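PDB 1VKO: inositol-3-phosphate synthase from Caenorhabditis elegans, which belongs to the inositol-phosphate synthase family, has a Rossmann-type nucleotide-binding domain, and holds nicotinamide-adenine-dinucleotide, potassium and pyrophosphate in a four-chain assembly. Local coordinates for residues A[113-125]-A[444-456]. Sequence-based numbering, arbitrary orientation.
Sequences QANYFGSVTQTAT and ASPLIYDLAILTE. With NAD (nicotinamide-adenine-dinucleotide), chain G.
The rings of Tyr116 and Tyr449 meet with their planes nearly perpendicular, at 87°. The approach is oblique, with Tyr116 CE1 3.5 Å from Tyr449 CE2. Backbone Ser445 O lies over one face of the Tyr449 ring, toward its rim. Both hydroxyls bond elsewhere, Tyr116 OH to Asn152 OD1 and Tyr449 OH to Ala92 O. The other flat group is the Asp450 carboxylate, which reaches the first turn of helix 120-123 and accepts from backbone and side chains there. Its OD1 takes three hydrogen bonds. Ser119 OG, 2.6 Å from Asp450 OD1, arrives on the syn side. Thr121 OG1 meets Asp450 OD1 nearly end-on to the C-O bond, at 2.7 Å. Thr121 N comes from above the carboxylate plane, 3.1 Å from Asp450 OD1. The other oxygen, OD2, accepts from Val120 N on its syn side, with a more bent N-H...O angle of 135°. Four donors thus fix the rotation of this buried group. The helix N-terminus would probably favour its negative charge. Ser119 is the N-cap residue, and its OG also accepts a weak bond from Gln122 N. Thr121 OG1 sits between its own backbone N and carbonyl carbon (chi1 58°), which brings it to Asp450, while CG2 packs 3.9 Å from Leu454 CD2. Pro446 CB lies 3.3 Å from Gly118 O, where the type II turn 116-119 passes the kinked part of helix 440-458. Near this end, Ala444 CB is 3.6 Å from N7N of the nicotinamide-adenine-dinucleotide. The contact therefore joins a short helix near the subunit interface to a helix of the nucleotide pocket. Helix 440-458 packs on strands 77-82 and 295-298 of the parallel sheet. Helix 87-100 touches both tyrosines, and Phe425 of the second subunit packs on Tyr116.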
loop_
_atom_site.group_PDB
_atom_site.type_symbol
_atom_site.label_atom_id
_atom_site.label_comp_id
_atom_site.label_asym_id
_atom_site.label_seq_id
_atom_site.Cartn_x
_atom_site.Cartn_y
_atom_site.Cartn_z
ATOM N N GLN A 113 20.301 -22.294 -1.861
ATOM C CA GLN A 113 21.759 -22.435 -1.961
ATOM C C GLN A 113 22.349 -21.057 -1.669
ATOM O O GLN A 113 21.686 -20.005 -1.953
ATOM C CB GLN A 113 22.132 -22.823 -3.385
ATOM C CG GLN A 113 23.510 -23.502 -3.554
ATOM N N ALA A 114 23.563 -21.040 -1.101
ATOM C CA ALA A 114 24.351 -19.805 -0.980
ATOM C C ALA A 114 24.512 -19.093 -2.332
ATOM O O ALA A 114 24.661 -19.749 -3.377
ATOM C CB ALA A 114 25.687 -20.092 -0.384
ATOM N N ASN A 115 24.429 -17.761 -2.320
ATOM C CA ASN A 115 24.842 -16.974 -3.481
ATOM C C ASN A 115 25.314 -15.567 -3.113
ATOM O O ASN A 115 25.448 -15.251 -1.932
ATOM C CB ASN A 115 23.746 -16.933 -4.556
ATOM C CG ASN A 115 22.463 -16.273 -4.070
ATOM O OD1 ASN A 115 22.481 -15.402 -3.202
ATOM N ND2 ASN A 115 21.342 -16.673 -4.655
ATOM N N TYR A 116 25.588 -14.753 -4.136
ATOM C CA TYR A 116 26.048 -13.364 -3.975
ATOM C C TYR A 116 25.129 -12.433 -4.695
ATOM O O TYR A 116 25.591 -11.455 -5.231
ATOM C CB TYR A 116 27.501 -13.105 -4.480
ATOM C CG TYR A 116 28.589 -13.697 -3.581
ATOM C CD1 TYR A 116 28.667 -13.351 -2.242
ATOM C CD2 TYR A 116 29.500 -14.619 -4.068
ATOM C CE1 TYR A 116 29.598 -13.898 -1.424
ATOM C CE2 TYR A 116 30.478 -15.166 -3.240
ATOM C CZ TYR A 116 30.511 -14.801 -1.924
ATOM O OH TYR A 116 31.421 -15.354 -1.075
ATOM N N PHE A 117 23.826 -12.693 -4.689
ATOM C CA PHE A 117 22.904 -11.731 -5.297
ATOM C C PHE A 117 22.925 -10.369 -4.571
ATOM O O PHE A 117 23.281 -10.260 -3.395
ATOM C CB PHE A 117 21.483 -12.285 -5.356
ATOM C CG PHE A 117 21.243 -13.266 -6.476
ATOM C CD1 PHE A 117 22.308 -13.830 -7.194
ATOM C CD2 PHE A 117 19.932 -13.660 -6.787
ATOM C CE1 PHE A 117 22.088 -14.754 -8.217
ATOM C CE2 PHE A 117 19.683 -14.597 -7.812
ATOM C CZ PHE A 117 20.770 -15.154 -8.525
ATOM N N GLY A 118 22.573 -9.325 -5.299
ATOM C CA GLY A 118 22.641 -7.996 -4.749
ATOM C C GLY A 118 24.021 -7.420 -4.580
ATOM O O GLY A 118 24.153 -6.360 -3.970
ATOM N N SER A 119 25.045 -8.116 -5.099
ATOM C CA SER A 119 26.394 -7.557 -5.265
ATOM C C SER A 119 26.444 -6.973 -6.680
ATOM O O SER A 119 26.232 -7.711 -7.625
ATOM C CB SER A 119 27.434 -8.689 -5.122
ATOM O OG SER A 119 28.787 -8.216 -5.057
ATOM N N VAL A 120 26.660 -5.671 -6.856
ATOM C CA VAL A 120 26.893 -5.160 -8.216
ATOM C C VAL A 120 28.078 -5.886 -8.874
ATOM O O VAL A 120 27.967 -6.357 -10.020
ATOM C CB VAL A 120 27.114 -3.634 -8.285
ATOM C CG1 VAL A 120 27.435 -3.180 -9.706
ATOM C CG2 VAL A 120 25.880 -2.882 -7.822
ATOM N N THR A 121 29.192 -6.026 -8.158
ATOM C CA THR A 121 30.406 -6.544 -8.792
ATOM C C THR A 121 30.260 -8.004 -9.176
ATOM O O THR A 121 30.804 -8.402 -10.175
ATOM C CB THR A 121 31.649 -6.331 -7.922
ATOM O OG1 THR A 121 31.496 -6.969 -6.641
ATOM C CG2 THR A 121 31.836 -4.843 -7.595
ATOM N N GLN A 122 29.501 -8.782 -8.399
ATOM C CA GLN A 122 29.422 -10.210 -8.611
ATOM C C GLN A 122 28.304 -10.575 -9.560
ATOM O O GLN A 122 28.363 -11.643 -10.140
ATOM C CB GLN A 122 29.247 -11.013 -7.307
ATOM C CG GLN A 122 30.383 -10.918 -6.300
ATOM C CD GLN A 122 31.784 -11.099 -6.922
ATOM O OE1 GLN A 122 32.601 -10.172 -6.905
ATOM N NE2 GLN A 122 32.053 -12.282 -7.459
ATOM N N THR A 123 27.295 -9.701 -9.725
ATOM C CA THR A 123 26.101 -10.042 -10.523
ATOM C C THR A 123 25.540 -9.006 -11.515
ATOM O O THR A 123 24.695 -9.364 -12.344
ATOM C CB THR A 123 24.932 -10.665 -9.637
ATOM O OG1 THR A 123 24.172 -9.636 -9.006
ATOM C CG2 THR A 123 25.474 -11.432 -8.459
ATOM N N ALA A 124 25.977 -7.748 -11.473
ATOM C CA ALA A 124 25.596 -6.830 -12.562
ATOM C C ALA A 124 26.184 -7.288 -13.898
ATOM O O ALA A 124 27.281 -7.872 -13.947
ATOM C CB ALA A 124 26.012 -5.386 -12.256
ATOM N N THR A 125 25.433 -7.092 -14.979
ATOM C CA THR A 125 26.034 -7.234 -16.303
ATOM C C THR A 125 26.074 -5.869 -16.983
ATOM O O THR A 125 25.380 -4.920 -16.577
ATOM C CB THR A 125 25.313 -8.234 -17.186
ATOM O OG1 THR A 125 23.951 -7.832 -17.307
ATOM C CG2 THR A 125 25.294 -9.674 -16.565
ATOM N N ALA A 444 22.685 -5.163 3.043
ATOM C CA ALA A 444 23.952 -4.481 3.417
ATOM C C ALA A 444 25.249 -5.202 3.104
ATOM O O ALA A 444 26.182 -4.564 2.590
ATOM C CB ALA A 444 23.942 -4.141 4.871
ATOM N N SER A 445 25.326 -6.499 3.473
ATOM C CA SER A 445 26.541 -7.324 3.303
ATOM C C SER A 445 27.063 -7.320 1.890
ATOM O O SER A 445 28.180 -6.926 1.692
ATOM C CB SER A 445 26.334 -8.790 3.732
ATOM O OG SER A 445 25.613 -8.871 4.938
ATOM N N PRO A 446 26.280 -7.702 0.887
ATOM C CA PRO A 446 26.803 -7.660 -0.467
ATOM C C PRO A 446 27.490 -6.312 -0.762
ATOM O O PRO A 446 28.481 -6.294 -1.516
ATOM C CB PRO A 446 25.556 -7.836 -1.354
ATOM C CG PRO A 446 24.388 -7.798 -0.449
ATOM C CD PRO A 446 24.868 -8.124 0.916
ATOM N N LEU A 447 27.000 -5.218 -0.150
ATOM C CA LEU A 447 27.547 -3.875 -0.372
ATOM C C LEU A 447 28.870 -3.732 0.350
ATOM O O LEU A 447 29.748 -2.970 -0.051
ATOM C CB LEU A 447 26.576 -2.791 0.112
ATOM C CG LEU A 447 25.476 -2.209 -0.789
ATOM C CD1 LEU A 447 24.679 -3.253 -1.524
ATOM C CD2 LEU A 447 24.536 -1.334 0.029
ATOM N N ILE A 448 29.017 -4.458 1.438
ATOM C CA ILE A 448 30.285 -4.498 2.084
ATOM C C ILE A 448 31.257 -5.204 1.138
ATOM O O ILE A 448 32.387 -4.750 0.991
ATOM C CB ILE A 448 30.209 -5.201 3.425
ATOM C CG1 ILE A 448 29.515 -4.296 4.460
ATOM C CG2 ILE A 448 31.645 -5.571 3.885
ATOM C CD1 ILE A 448 29.097 -5.004 5.708
ATOM N N TYR A 449 30.825 -6.281 0.465
ATOM C CA TYR A 449 31.739 -6.959 -0.452
ATOM C C TYR A 449 32.061 -6.034 -1.612
ATOM O O TYR A 449 33.194 -5.975 -2.014
ATOM C CB TYR A 449 31.233 -8.295 -0.998
ATOM C CG TYR A 449 30.740 -9.291 -0.008
ATOM C CD1 TYR A 449 31.370 -9.486 1.206
ATOM C CD2 TYR A 449 29.624 -10.063 -0.306
ATOM C CE1 TYR A 449 30.902 -10.446 2.113
ATOM C CE2 TYR A 449 29.148 -11.019 0.578
ATOM C CZ TYR A 449 29.788 -11.200 1.768
ATOM O OH TYR A 449 29.261 -12.089 2.650
ATOM N N ASP A 450 31.094 -5.264 -2.112
ATOM C CA ASP A 450 31.388 -4.394 -3.242
ATOM C C ASP A 450 32.339 -3.263 -2.898
ATOM O O ASP A 450 33.220 -2.909 -3.717
ATOM C CB ASP A 450 30.134 -3.797 -3.845
ATOM C CG ASP A 450 29.189 -4.846 -4.437
ATOM O OD1 ASP A 450 29.680 -5.808 -5.082
ATOM O OD2 ASP A 450 27.934 -4.760 -4.327
ATOM N N LEU A 451 32.158 -2.653 -1.724
ATOM C CA LEU A 451 33.033 -1.525 -1.349
ATOM C C LEU A 451 34.491 -2.022 -1.250
ATOM O O LEU A 451 35.417 -1.445 -1.832
ATOM C CB LEU A 451 32.565 -0.863 -0.052
ATOM C CG LEU A 451 31.232 -0.095 -0.068
ATOM C CD1 LEU A 451 30.617 -0.136 1.322
ATOM C CD2 LEU A 451 31.385 1.347 -0.547
ATOM N N ALA A 452 34.694 -3.115 -0.534
ATOM C CA ALA A 452 36.027 -3.656 -0.412
ATOM C C ALA A 452 36.571 -3.886 -1.831
ATOM O O ALA A 452 37.722 -3.530 -2.131
ATOM C CB ALA A 452 36.008 -4.956 0.405
ATOM N N ILE A 453 35.729 -4.433 -2.708
ATOM C CA ILE A 453 36.210 -5.015 -3.953
ATOM C C ILE A 453 36.579 -3.904 -4.935
ATOM O O ILE A 453 37.617 -3.944 -5.595
ATOM C CB ILE A 453 35.196 -6.061 -4.487
ATOM C CG1 ILE A 453 35.335 -7.362 -3.672
ATOM C CG2 ILE A 453 35.372 -6.338 -5.988
ATOM C CD1 ILE A 453 34.283 -8.401 -3.957
ATOM N N LEU A 454 35.757 -2.879 -5.000
ATOM C CA LEU A 454 36.078 -1.758 -5.854
ATOM C C LEU A 454 37.281 -0.981 -5.340
ATOM O O LEU A 454 37.991 -0.348 -6.135
ATOM C CB LEU A 454 34.857 -0.845 -5.986
ATOM C CG LEU A 454 33.729 -1.542 -6.716
ATOM C CD1 LEU A 454 32.438 -0.847 -6.463
ATOM C CD2 LEU A 454 34.009 -1.728 -8.237
ATOM N N THR A 455 37.519 -1.019 -4.021
ATOM C CA THR A 455 38.688 -0.352 -3.444
ATOM C C THR A 455 40.006 -1.013 -3.865
ATOM O O THR A 455 40.921 -0.328 -4.314
ATOM C CB THR A 455 38.597 -0.267 -1.922
ATOM O OG1 THR A 455 37.491 0.566 -1.559
ATOM C CG2 THR A 455 39.808 0.496 -1.366
ATOM N N GLU A 456 40.085 -2.337 -3.720
ATOM C CA GLU A 456 41.267 -3.088 -4.134
ATOM C C GLU A 456 41.528 -2.897 -5.621
ATOM O O GLU A 456 42.682 -2.825 -6.048
ATOM C CB GLU A 456 41.109 -4.574 -3.827
ATOM C CG GLU A 456 42.402 -5.375 -3.881
ATOM C CD GLU A 456 42.878 -5.652 -5.291
ATOM O OE1 GLU A 456 42.029 -6.000 -6.141
ATOM O OE2 GLU A 456 44.107 -5.537 -5.558
HETATM P PA NAD G . 24.427 -4.078 14.627
HETATM O O1A NAD G . 24.083 -3.567 15.943
HETATM O O2A NAD G . 23.867 -5.433 14.487
HETATM O O5B NAD G . 26.006 -4.015 14.494
HETATM C C5B NAD G . 26.747 -3.136 15.285
HETATM C C4B NAD G . 27.858 -3.938 15.937
HETATM O O4B NAD G . 28.949 -3.076 16.168
HETATM C C3B NAD G . 27.456 -4.494 17.274
HETATM O O3B NAD G . 28.115 -5.749 17.341
HETATM C C2B NAD G . 28.119 -3.621 18.301
HETATM O O2B NAD G . 28.633 -4.530 19.273
HETATM C C1B NAD G . 29.301 -3.054 17.520
HETATM N N9A NAD G . 29.912 -1.765 17.935
HETATM C C8A NAD G . 29.335 -0.633 18.426
HETATM N N7A NAD G . 30.312 0.267 18.677
HETATM C C5A NAD G . 31.517 -0.245 18.365
HETATM C C6A NAD G . 32.838 0.227 18.460
HETATM N N6A NAD G . 33.164 1.420 18.984
HETATM N N1A NAD G . 33.861 -0.598 18.069
HETATM C C2A NAD G . 33.606 -1.863 17.626
HETATM N N3A NAD G . 32.326 -2.313 17.583
HETATM C C4A NAD G . 31.280 -1.534 17.930
HETATM O O3 NAD G . 23.923 -3.095 13.441
HETATM P PN NAD G . 24.058 -3.545 11.919
HETATM O O1N NAD G . 25.165 -4.535 11.853
HETATM O O2N NAD G . 22.723 -3.933 11.457
HETATM O O5D NAD G . 24.638 -2.256 11.124
HETATM C C5D NAD G . 25.745 -1.527 11.627
HETATM C C4D NAD G . 25.847 -0.085 11.095
HETATM O O4D NAD G . 25.675 -0.062 9.699
HETATM C C3D NAD G . 24.805 0.876 11.678
HETATM O O3D NAD G . 25.424 2.108 11.928
HETATM C C2D NAD G . 23.880 1.134 10.516
HETATM O O2D NAD G . 23.273 2.416 10.493
HETATM C C1D NAD G . 24.832 1.017 9.358
HETATM N N1N NAD G . 23.993 0.834 8.179
HETATM C C2N NAD G . 23.199 -0.265 8.075
HETATM C C3N NAD G . 22.395 -0.399 6.966
HETATM C C7N NAD G . 21.857 -1.758 6.718
HETATM O O7N NAD G . 22.148 -2.715 7.719
HETATM N N7N NAD G . 21.171 -2.015 5.597
HETATM C C4N NAD G . 22.398 0.567 5.941
HETATM C C5N NAD G . 23.196 1.682 6.076
HETATM C C6N NAD G . 23.998 1.816 7.220
#